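Local coordinates for protein putative NADH-flavin reductase (Streptococcus pneumoniae TIGR4, PDB 4R01) that probably binds NAD(P)H through a Rossmann fold and passes its electrons to a flavin, at residues A[81-84]-A[85-89]; A[30-33]-A[34-38]; A[44-48]-A[49-53]. All coordinates share one frame; numbering follows the deposited sequence.

Interaction 1. Residues A[81-84]-A[85-89]; sequences IELF and NQLLA
Phe84 and Leu88, one helical turn apart, carry the tightly packed flank of this helix end, while Glu82, Asn85 and Gln86 make up its looser, wetter one. On the packed flank Leu88 N donates to Phe84 O at 2.8 Å, with the donor nearly on the line of the C=O bond. Leu88 CG lies 3.5 Å from that same oxygen, and its CD1 comes obliquely to the Phe84 ring, 4.5 Å from Phe84 CD1. Leu83 and Leu87 repeat the i, i+4 spacing with a closer side-chain approach, 4.1 Å between their CD1 methyls, but the backbone bond from Leu87 N to Leu83 O is bent and weak. Leu83 CG lies beside the carbonyl carbon (chi1 166°), from where the branch meets Leu87 CD1 at a slant. A second weak bond, from Leu87 N to Phe84 O, accompanies this last turn before Ala89 leaves helical geometry.

On the other flank, a water bridges side chain and backbone: it donates to Glu82 OE2 at 2.9 Å and to Glu82 O at 2.8 Å, and accepts from Asn85 ND2. Glu82 O also receives Gln86 N at 3.2 Å, so two donors share this oxygen. The Glu82 carboxylate has a further partner in a salt bridge with Lys141.

Helix 76-88 is the crossover of the beta-alpha-beta unit between strands 61-64 and 94-98. Phe84 points its ring at Phe95, Val62 and Ser64 of those strands, Leu87 and Leu88 rest on Leu56 of helix 53-56, and Ile81 packs against helix 125-138.

Interaction 2. Residues A[30-33]-A[34-38]; sequences AIVR and SENKS. With SO4 (sulfate ion), chain C.
The guanidinium of Arg33 has sulfate O4 at its edge, in the plane of the group, while sulfate O2 approaches it obliquely. Arg33 NE gives O2 a weak, bent bond of 3.1 Å. The backbone serves the same ion with a straighter one: Arg33 N donates to O4 at 3.3 Å, with an N-H...O angle of 160°. A bend at chi3 (-63°) in an otherwise extended side chain turns NE back toward the anion gripped by its own backbone N. The sulfate, probably taken up from the crystallisation liquor, is therefore held by both main chain and side chain, and Asn10 N contributes another hydrogen bond.

Behind the charged residue, the strand's methyls meet polar neighbours. Val32 divides its two between different partners: CG1 touches sulfate O1 at 3.2 Å, and CG2 lies 3.2 Å from Ser34 O where the chain turns back. Two residues earlier in the strand, Ala30 CB faces the returning loop, with Ser38 OG 3.9 Å away and the Asn36 side chain beside it. The loop doubles back on strand 27-32, its direction differing by 153° from that of 30-33, and Asn10 fastens it through a bond to Lys37 N.

An anion held by an arginine and its N-H just past the second strand, and by an N-H of the loop after the first, is reminiscent of the place in NADP-dependent Rossmann folds where the 2'-phosphate of the adenosine ribose is received; the sulfate is consistent with such a site.

Interaction 3. Residues A[44-48]-A[49-53]; sequences IKKDL and FELTK
Past strand 42-45 the backbone folds into two overlapping turns, in which Glu50 N donates to Asp47 O at 2.9 Å and Leu51 N to Leu48 O at 3.2 Å, each donor standing well above the carbonyl plane. The Asp47 side chain reinforces the first turn: OD2 accepts Phe49 N at 3.2 Å, approached from above the carboxylate plane, so side chain and main chain of one residue both receive N-H groups. Leu48 CD2 sits over one face of the Phe49 ring, 4.0 Å above its plane and displaced toward the rim, whereas Asp47 OD2 lies at the ring edge.

In this Rossmann fold the segment links edge strand 42-45 to helix 53-56, with Thr52 as the N-cap. Leu48 turns its other methyl inward, CD1 meeting Leu51 CD1 at 3.6 Å, and reaches Phe84 of helix 76-88. Fully extended, Lys46 runs past Leu51, its CE 3.2 Å from Glu50 O, and delivers NZ to a salt bridge with Asp55. Glu50 OE1 stands 4.5 Å from Asp47 OD2, a closeness of like charges that would tend to raise the proton affinity of both carboxylates.

Overall arrangement
From the N terminus, interaction 2 comes first, folding the loop after strand 27-32 back along that strand. The chain then returns as strand 42-45, the edge strand beside 27-32 and parallel to it in the mixed sheet, and interaction 3 turns it toward helix 53-56. Backbone pairing of Ala30 with Ile44 and of Val32 with Lys46 joins these two contacts directly. After strand 61-64, interaction 1 forms the end of helix 76-88. The three lie in series, none enclosing or crossing another. Leu83 and Phe84 pack on Leu48, and Leu87 on Lys53, linking interactions 1 and 3, whereas interactions 1 and 2 do not touch, their centres about 21 Å apart.

Interaction 1. Residues A[81-84]-A[85-89]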
ATOM      1  N   ILE A  81      33.107  -7.365   1.889  1.00 38.59           N
ATOM      2  CA  ILE A  81      32.880  -8.560   1.083  1.00 39.69           C
ATOM      3  C   ILE A  81      34.148  -8.981   0.352  1.00 43.37           C
ATOM      4  O   ILE A  81      34.538 -10.147   0.389  1.00 40.97           O
ATOM      5  CB  ILE A  81      31.763  -8.343   0.051  1.00 42.26           C
ATOM      6  CG1 ILE A  81      30.444  -8.033   0.755  1.00 40.10           C
ATOM      7  CG2 ILE A  81      31.622  -9.562  -0.843  1.00 43.35           C
ATOM      8  CD1 ILE A  81      29.985  -9.118   1.704  1.00 40.54           C
ATOM      9  N   GLU A  82      34.783  -8.018  -0.309  1.00 48.43           N
ATOM     10  CA  GLU A  82      36.020  -8.266  -1.038  1.00 54.88           C
ATOM     11  C   GLU A  82      37.088  -8.819  -0.103  1.00 55.58           C
ATOM     12  O   GLU A  82      37.841  -9.721  -0.467  1.00 58.91           O
ATOM     13  CB  GLU A  82      36.515  -6.983  -1.707  1.00 63.23           C
ATOM     14  CG  GLU A  82      37.261  -7.210  -3.009  1.00 73.60           C
ATOM     15  CD  GLU A  82      36.331  -7.549  -4.160  1.00 77.19           C
ATOM     16  OE1 GLU A  82      35.479  -6.703  -4.503  1.00 75.26           O
ATOM     17  OE2 GLU A  82      36.451  -8.659  -4.719  1.00 81.87           O
ATOM     18  N   LEU A  83      37.135  -8.277   1.110  1.00 52.78           N
ATOM     19  CA  LEU A  83      38.084  -8.725   2.123  1.00 54.27           C
ATOM     20  C   LEU A  83      37.792 -10.145   2.591  1.00 54.76           C
ATOM     21  O   LEU A  83      38.687 -10.993   2.631  1.00 47.20           O
ATOM     22  CB  LEU A  83      38.070  -7.780   3.324  1.00 50.88           C
ATOM     23  CG  LEU A  83      38.761  -8.332   4.572  1.00 51.79           C
ATOM     24  CD1 LEU A  83      40.277  -8.334   4.410  1.00 53.77           C
ATOM     25  CD2 LEU A  83      38.348  -7.551   5.802  1.00 52.31           C
ATOM     26  N   PHE A  84      36.537 -10.397   2.954  1.00 48.70           N
ATOM     27  CA  PHE A  84      36.146 -11.703   3.466  1.00 46.74           C
ATOM     28  C   PHE A  84      36.331 -12.793   2.422  1.00 50.11           C
ATOM     29  O   PHE A  84      36.729 -13.912   2.751  1.00 52.32           O
ATOM     30  CB  PHE A  84      34.699 -11.677   3.949  1.00 42.51           C
ATOM     31  CG  PHE A  84      34.543 -11.163   5.347  1.00 45.72           C
ATOM     32  CD1 PHE A  84      35.101 -11.851   6.411  1.00 48.42           C
ATOM     33  CD2 PHE A  84      33.837  -9.999   5.601  1.00 45.89           C
ATOM     34  CE1 PHE A  84      34.965 -11.386   7.701  1.00 48.13           C
ATOM     35  CE2 PHE A  84      33.695  -9.528   6.890  1.00 46.07           C
ATOM     36  CZ  PHE A  84      34.259 -10.226   7.941  1.00 48.20           C
ATOM     37  N   ASN A  85      36.051 -12.462   1.166  1.00 47.65           N
ATOM     38  CA  ASN A  85      36.278 -13.393   0.072  1.00 50.61           C
ATOM     39  C   ASN A  85      37.748 -13.791  -0.009  1.00 53.78           C
ATOM     40  O   ASN A  85      38.074 -14.967  -0.151  1.00 54.15           O
ATOM     41  CB  ASN A  85      35.818 -12.787  -1.254  1.00 54.33           C
ATOM     42  CG  ASN A  85      36.018 -13.729  -2.424  1.00 59.13           C
ATOM     43  OD1 ASN A  85      35.334 -14.745  -2.540  1.00 61.33           O
ATOM     44  ND2 ASN A  85      36.950 -13.388  -3.307  1.00 51.38           N
ATOM     45  N   GLN A  86      38.619 -12.808   0.095  1.00 58.52           N
ATOM     46  CA  GLN A  86      40.049 -13.024   0.092  1.00 67.44           C
ATOM     47  C   GLN A  86      40.478 -13.939   1.204  1.00 63.11           C
ATOM     48  O   GLN A  86      41.408 -14.665   1.045  1.00 62.77           O
ATOM     49  CB  GLN A  86      40.798 -11.714   0.262  1.00 79.75           C
ATOM     50  CG  GLN A  86      41.032 -10.944  -1.014  1.00 90.45           C
ATOM     51  CD  GLN A  86      41.132  -9.443  -0.791  1.00 95.64           C
ATOM     52  OE1 GLN A  86      41.230  -8.975   0.336  1.00 96.49           O
ATOM     53  NE2 GLN A  86      41.111  -8.689  -1.871  1.00 97.69           N
ATOM     54  N   LEU A  87      39.773 -13.905   2.321  1.00 59.96           N
ATOM     55  CA  LEU A  87      40.139 -14.657   3.515  1.00 58.61           C
ATOM     56  C   LEU A  87      39.520 -16.050   3.555  1.00 58.62           C
ATOM     57  O   LEU A  87      40.118 -16.985   4.089  1.00 60.50           O
ATOM     58  CB  LEU A  87      39.730 -13.886   4.771  1.00 53.86           C
ATOM     59  CG  LEU A  87      40.367 -12.511   4.977  1.00 53.35           C
ATOM     60  CD1 LEU A  87      39.910 -11.905   6.293  1.00 48.28           C
ATOM     61  CD2 LEU A  87      41.880 -12.614   4.931  1.00 53.40           C
ATOM     62  N   LEU A  88      38.325 -16.190   2.990  1.00 56.31           N
ATOM     63  CA  LEU A  88      37.550 -17.414   3.172  1.00 57.71           C
ATOM     64  C   LEU A  88      37.396 -18.275   1.916  1.00 64.31           C
ATOM     65  O   LEU A  88      37.135 -19.473   2.026  1.00 69.90           O
ATOM     66  CB  LEU A  88      36.163 -17.071   3.719  1.00 52.55           C
ATOM     67  CG  LEU A  88      36.135 -16.404   5.096  1.00 49.22           C
ATOM     68  CD1 LEU A  88      34.702 -16.234   5.577  1.00 45.26           C
ATOM     69  CD2 LEU A  88      36.958 -17.199   6.104  1.00 50.09           C
ATOM     70  N   ALA A  89      37.541 -17.679   0.734  1.00 63.62           N
ATOM     71  CA  ALA A  89      37.411 -18.443  -0.507  1.00 66.29           C
ATOM     72  C   ALA A  89      38.467 -19.540  -0.580  1.00 70.79           C
ATOM     73  O   ALA A  89      39.610 -19.344  -0.166  1.00 73.98           O
ATOM     74  CB  ALA A  89      37.510 -17.531  -1.718  1.00 67.19           C
TER
HETATM   75  O   HOH W   1      38.163 -10.335  -3.149  1.00 47.19           O

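Interaction 2. Residues A[30-33]-A[34-38]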
ATOM      1  N   ALA A  30      33.867 -13.400  19.371  1.00 44.55           N
ATOM      2  CA  ALA A  30      33.439 -12.064  18.980  1.00 42.58           C
ATOM      3  C   ALA A  30      34.602 -11.264  18.410  1.00 40.02           C
ATOM      4  O   ALA A  30      35.624 -11.080  19.069  1.00 43.58           O
ATOM      5  CB  ALA A  30      32.829 -11.333  20.159  1.00 43.60           C
ATOM      6  N   ILE A  31      34.448 -10.799  17.179  1.00 38.06           N
ATOM      7  CA  ILE A  31      35.433  -9.914  16.582  1.00 37.95           C
ATOM      8  C   ILE A  31      34.893  -8.492  16.631  1.00 41.09           C
ATOM      9  O   ILE A  31      33.949  -8.149  15.921  1.00 43.65           O
ATOM     10  CB  ILE A  31      35.767 -10.324  15.142  1.00 38.74           C
ATOM     11  CG1 ILE A  31      36.344 -11.743  15.134  1.00 41.54           C
ATOM     12  CG2 ILE A  31      36.741  -9.337  14.518  1.00 36.11           C
ATOM     13  CD1 ILE A  31      36.749 -12.248  13.768  1.00 43.09           C
ATOM     14  N   VAL A  32      35.493  -7.678  17.493  1.00 42.04           N
ATOM     15  CA  VAL A  32      34.970  -6.353  17.805  1.00 42.97           C
ATOM     16  C   VAL A  32      36.041  -5.268  17.717  1.00 50.85           C
ATOM     17  O   VAL A  32      37.227  -5.556  17.540  1.00 53.90           O
ATOM     18  CB  VAL A  32      34.356  -6.321  19.220  1.00 41.60           C
ATOM     19  CG1 VAL A  32      33.167  -7.260  19.310  1.00 41.40           C
ATOM     20  CG2 VAL A  32      35.405  -6.696  20.254  1.00 40.87           C
ATOM     21  N   ARG A  33      35.614  -4.016  17.857  1.00 53.89           N
ATOM     22  CA  ARG A  33      36.522  -2.879  17.780  1.00 59.72           C
ATOM     23  C   ARG A  33      36.770  -2.268  19.156  1.00 64.69           C
ATOM     24  O   ARG A  33      37.846  -1.732  19.418  1.00 67.69           O
ATOM     25  CB  ARG A  33      35.967  -1.821  16.825  1.00 64.19           C
ATOM     26  CG  ARG A  33      35.839  -2.293  15.384  1.00 67.31           C
ATOM     27  CD  ARG A  33      35.193  -1.234  14.504  1.00 72.69           C
ATOM     28  NE  ARG A  33      33.823  -0.940  14.916  1.00 77.35           N
ATOM     29  CZ  ARG A  33      33.039  -0.040  14.328  1.00 81.13           C
ATOM     30  NH1 ARG A  33      33.487   0.658  13.294  1.00 84.20           N
ATOM     31  NH2 ARG A  33      31.806   0.160  14.773  1.00 80.68           N
ATOM     32  N   SER A  34      35.772  -2.346  20.031  1.00 66.60           N
ATOM     33  CA  SER A  34      35.905  -1.826  21.389  1.00 70.74           C
ATOM     34  C   SER A  34      35.641  -2.926  22.415  1.00 71.41           C
ATOM     35  O   SER A  34      35.682  -4.110  22.085  1.00 68.43           O
ATOM     36  CB  SER A  34      34.956  -0.649  21.616  1.00 73.90           C
ATOM     37  OG  SER A  34      33.608  -1.036  21.421  1.00 74.54           O
ATOM     38  N   GLU A  35      35.371  -2.529  23.657  1.00 73.71           N
ATOM     39  CA  GLU A  35      35.140  -3.491  24.731  1.00 74.90           C
ATOM     40  C   GLU A  35      33.934  -4.376  24.429  1.00 71.23           C
ATOM     41  O   GLU A  35      32.924  -3.912  23.897  1.00 68.93           O
ATOM     42  CB  GLU A  35      34.943  -2.773  26.069  1.00 79.73           C
ATOM     43  CG  GLU A  35      34.965  -3.706  27.271  1.00 84.51           C
ATOM     44  CD  GLU A  35      34.289  -3.112  28.491  1.00 92.76           C
ATOM     45  OE1 GLU A  35      33.743  -1.994  28.385  1.00 96.20           O
ATOM     46  OE2 GLU A  35      34.300  -3.765  29.557  1.00 96.89           O
ATOM     47  N   ASN A  36      34.049  -5.655  24.768  1.00 69.54           N
ATOM     48  CA  ASN A  36      33.002  -6.617  24.464  1.00 69.60           C
ATOM     49  C   ASN A  36      31.796  -6.480  25.382  1.00 76.62           C
ATOM     50  O   ASN A  36      31.903  -6.650  26.596  1.00 81.02           O
ATOM     51  CB  ASN A  36      33.552  -8.041  24.541  1.00 66.61           C
ATOM     52  CG  ASN A  36      32.487  -9.091  24.294  1.00 64.57           C
ATOM     53  OD1 ASN A  36      32.107  -9.833  25.200  1.00 65.87           O
ATOM     54  ND2 ASN A  36      31.988  -9.148  23.063  1.00 60.44           N
ATOM     55  N   LYS A  37      30.646  -6.170  24.789  1.00 79.03           N
ATOM     56  CA  LYS A  37      29.398  -6.067  25.533  1.00 80.41           C
ATOM     57  C   LYS A  37      28.552  -7.320  25.332  1.00 80.58           C
ATOM     58  O   LYS A  37      27.562  -7.528  26.033  1.00 83.24           O
ATOM     59  CB  LYS A  37      28.614  -4.824  25.104  1.00 82.83           C
ATOM     60  CG  LYS A  37      29.432  -3.541  25.080  1.00 87.37           C
ATOM     61  CD  LYS A  37      29.852  -3.116  26.479  1.00 92.30           C
ATOM     62  CE  LYS A  37      29.027  -1.935  26.969  1.00 95.33           C
ATOM     63  NZ  LYS A  37      29.440  -1.490  28.328  1.00 98.93           N
ATOM     64  N   SER A  38      28.947  -8.149  24.370  1.00 72.81           N
ATOM     65  CA  SER A  38      28.216  -9.375  24.065  1.00 66.43           C
ATOM     66  C   SER A  38      28.525 -10.480  25.073  1.00 62.55           C
ATOM     67  O   SER A  38      29.400 -10.330  25.928  1.00 61.40           O
ATOM     68  CB  SER A  38      28.539  -9.858  22.648  1.00 62.00           C
ATOM     69  OG  SER A  38      29.876 -10.319  22.554  1.00 60.31           O
TER
HETATM   70  S   SO4 C 301      31.893  -3.649  17.012  0.99 62.86           S
HETATM   71  O1  SO4 C 301      31.713  -4.986  17.565  0.99 60.96           O
HETATM   72  O2  SO4 C 301      32.697  -3.736  15.797  0.99 61.86           O
HETATM   73  O3  SO4 C 301      30.587  -3.079  16.698  0.99 70.85           O
HETATM   74  O4  SO4 C 301      32.562  -2.795  17.990  0.99 66.31           O

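Interaction 3. Residues A[44-48]-A[49-53]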
ATOM      1  N   ILE A  44      38.271 -11.133  19.855  1.00 40.59           N
ATOM      2  CA  ILE A  44      39.360 -10.600  19.061  1.00 40.61           C
ATOM      3  C   ILE A  44      39.101  -9.118  18.836  1.00 41.09           C
ATOM      4  O   ILE A  44      38.280  -8.750  17.997  1.00 39.55           O
ATOM      5  CB  ILE A  44      39.498 -11.320  17.706  1.00 40.23           C
ATOM      6  CG1 ILE A  44      39.610 -12.831  17.907  1.00 41.71           C
ATOM      7  CG2 ILE A  44      40.699 -10.789  16.935  1.00 40.65           C
ATOM      8  CD1 ILE A  44      39.693 -13.613  16.610  1.00 49.84           C
ATOM      9  N   LYS A  45      39.772  -8.266  19.604  1.00 40.83           N
ATOM     10  CA  LYS A  45      39.638  -6.833  19.396  1.00 49.64           C
ATOM     11  C   LYS A  45      40.569  -6.410  18.276  1.00 49.48           C
ATOM     12  O   LYS A  45      41.779  -6.309  18.461  1.00 56.64           O
ATOM     13  CB  LYS A  45      39.933  -6.040  20.669  1.00 51.37           C
ATOM     14  CG  LYS A  45      39.778  -4.537  20.471  1.00 55.19           C
ATOM     15  CD  LYS A  45      39.926  -3.764  21.769  1.00 63.54           C
ATOM     16  CE  LYS A  45      38.855  -4.152  22.774  1.00 68.31           C
ATOM     17  NZ  LYS A  45      38.936  -3.319  24.007  1.00 74.84           N
ATOM     18  N   LYS A  46      39.991  -6.165  17.111  1.00 49.25           N
ATOM     19  CA  LYS A  46      40.772  -5.892  15.920  1.00 53.32           C
ATOM     20  C   LYS A  46      39.903  -5.157  14.913  1.00 53.17           C
ATOM     21  O   LYS A  46      38.689  -5.351  14.880  1.00 50.97           O
ATOM     22  CB  LYS A  46      41.303  -7.199  15.330  1.00 54.57           C
ATOM     23  CG  LYS A  46      42.465  -7.041  14.373  1.00 57.18           C
ATOM     24  CD  LYS A  46      42.995  -8.401  13.947  1.00 57.83           C
ATOM     25  CE  LYS A  46      44.271  -8.264  13.137  1.00 62.59           C
ATOM     26  NZ  LYS A  46      44.773  -9.581  12.657  1.00 66.14           N
ATOM     27  N   ASP A  47      40.517  -4.301  14.102  1.00 58.45           N
ATOM     28  CA  ASP A  47      39.775  -3.633  13.045  1.00 64.88           C
ATOM     29  C   ASP A  47      39.417  -4.651  11.975  1.00 63.19           C
ATOM     30  O   ASP A  47      40.255  -5.465  11.579  1.00 65.18           O
ATOM     31  CB  ASP A  47      40.574  -2.480  12.444  1.00 76.20           C
ATOM     32  CG  ASP A  47      39.771  -1.686  11.430  1.00 84.26           C
ATOM     33  OD1 ASP A  47      38.974  -0.818  11.846  1.00 86.37           O
ATOM     34  OD2 ASP A  47      39.932  -1.934  10.215  1.00 89.06           O
ATOM     35  N   LEU A  48      38.168  -4.602  11.524  1.00 57.49           N
ATOM     36  CA  LEU A  48      37.640  -5.553  10.552  1.00 55.24           C
ATOM     37  C   LEU A  48      38.548  -5.744   9.337  1.00 52.61           C
ATOM     38  O   LEU A  48      38.861  -6.873   8.958  1.00 49.29           O
ATOM     39  CB  LEU A  48      36.254  -5.104  10.087  1.00 58.18           C
ATOM     40  CG  LEU A  48      35.645  -5.908   8.939  1.00 59.55           C
ATOM     41  CD1 LEU A  48      35.495  -7.358   9.349  1.00 60.32           C
ATOM     42  CD2 LEU A  48      34.309  -5.326   8.520  1.00 60.89           C
ATOM     43  N   PHE A  49      38.980  -4.639   8.739  1.00 53.90           N
ATOM     44  CA  PHE A  49      39.746  -4.696   7.499  1.00 57.48           C
ATOM     45  C   PHE A  49      41.227  -4.970   7.737  1.00 60.34           C
ATOM     46  O   PHE A  49      42.042  -4.860   6.821  1.00 63.33           O
ATOM     47  CB  PHE A  49      39.565  -3.396   6.716  1.00 58.16           C
ATOM     48  CG  PHE A  49      38.139  -3.124   6.336  1.00 56.76           C
ATOM     49  CD1 PHE A  49      37.599  -3.673   5.186  1.00 58.75           C
ATOM     50  CD2 PHE A  49      37.335  -2.331   7.136  1.00 55.19           C
ATOM     51  CE1 PHE A  49      36.285  -3.428   4.836  1.00 59.53           C
ATOM     52  CE2 PHE A  49      36.021  -2.083   6.793  1.00 56.84           C
ATOM     53  CZ  PHE A  49      35.495  -2.633   5.641  1.00 58.75           C
ATOM     54  N   GLU A  50      41.567  -5.333   8.968  1.00 62.23           N
ATOM     55  CA  GLU A  50      42.928  -5.731   9.297  1.00 66.20           C
ATOM     56  C   GLU A  50      42.977  -7.215   9.634  1.00 60.61           C
ATOM     57  O   GLU A  50      44.014  -7.737  10.039  1.00 60.95           O
ATOM     58  CB  GLU A  50      43.472  -4.895  10.456  1.00 75.89           C
ATOM     59  CG  GLU A  50      44.177  -3.622  10.013  1.00 85.17           C
ATOM     60  CD  GLU A  50      44.127  -2.531  11.062  1.00 91.16           C
ATOM     61  OE1 GLU A  50      43.813  -2.843  12.230  1.00 92.10           O
ATOM     62  OE2 GLU A  50      44.402  -1.361  10.718  1.00 94.45           O
ATOM     63  N   LEU A  51      41.845  -7.889   9.457  1.00 54.33           N
ATOM     64  CA  LEU A  51      41.759  -9.324   9.697  1.00 50.38           C
ATOM     65  C   LEU A  51      42.600 -10.110   8.697  1.00 48.59           C
ATOM     66  O   LEU A  51      42.746  -9.713   7.540  1.00 46.27           O
ATOM     67  CB  LEU A  51      40.305  -9.796   9.629  1.00 49.35           C
ATOM     68  CG  LEU A  51      39.373  -9.423  10.782  1.00 45.71           C
ATOM     69  CD1 LEU A  51      37.947  -9.810  10.438  1.00 46.03           C
ATOM     70  CD2 LEU A  51      39.811 -10.092  12.077  1.00 41.67           C
ATOM     71  N   THR A  52      43.147 -11.229   9.155  1.00 47.45           N
ATOM     72  CA  THR A  52      43.928 -12.114   8.303  1.00 49.49           C
ATOM     73  C   THR A  52      43.248 -13.476   8.215  1.00 49.23           C
ATOM     74  O   THR A  52      42.279 -13.734   8.928  1.00 48.40           O
ATOM     75  CB  THR A  52      45.362 -12.294   8.833  1.00 51.58           C
ATOM     76  OG1 THR A  52      45.338 -13.111  10.011  1.00 47.80           O
ATOM     77  CG2 THR A  52      45.982 -10.942   9.166  1.00 49.25           C
ATOM     78  N   LYS A  53      43.754 -14.344   7.346  1.00 51.16           N
ATOM     79  CA  LYS A  53      43.222 -15.698   7.249  1.00 54.81           C
ATOM     80  C   LYS A  53      43.409 -16.437   8.568  1.00 57.94           C
ATOM     81  O   LYS A  53      42.539 -17.195   8.991  1.00 61.94           O
ATOM     82  CB  LYS A  53      43.894 -16.470   6.112  1.00 58.15           C
ATOM     83  CG  LYS A  53      43.845 -15.766   4.772  1.00 59.19           C
ATOM     84  CD  LYS A  53      44.380 -16.651   3.660  1.00 64.60           C
ATOM     85  CE  LYS A  53      44.418 -15.899   2.338  1.00 67.82           C
ATOM     86  NZ  LYS A  53      44.792 -16.783   1.201  1.00 72.36           N
TER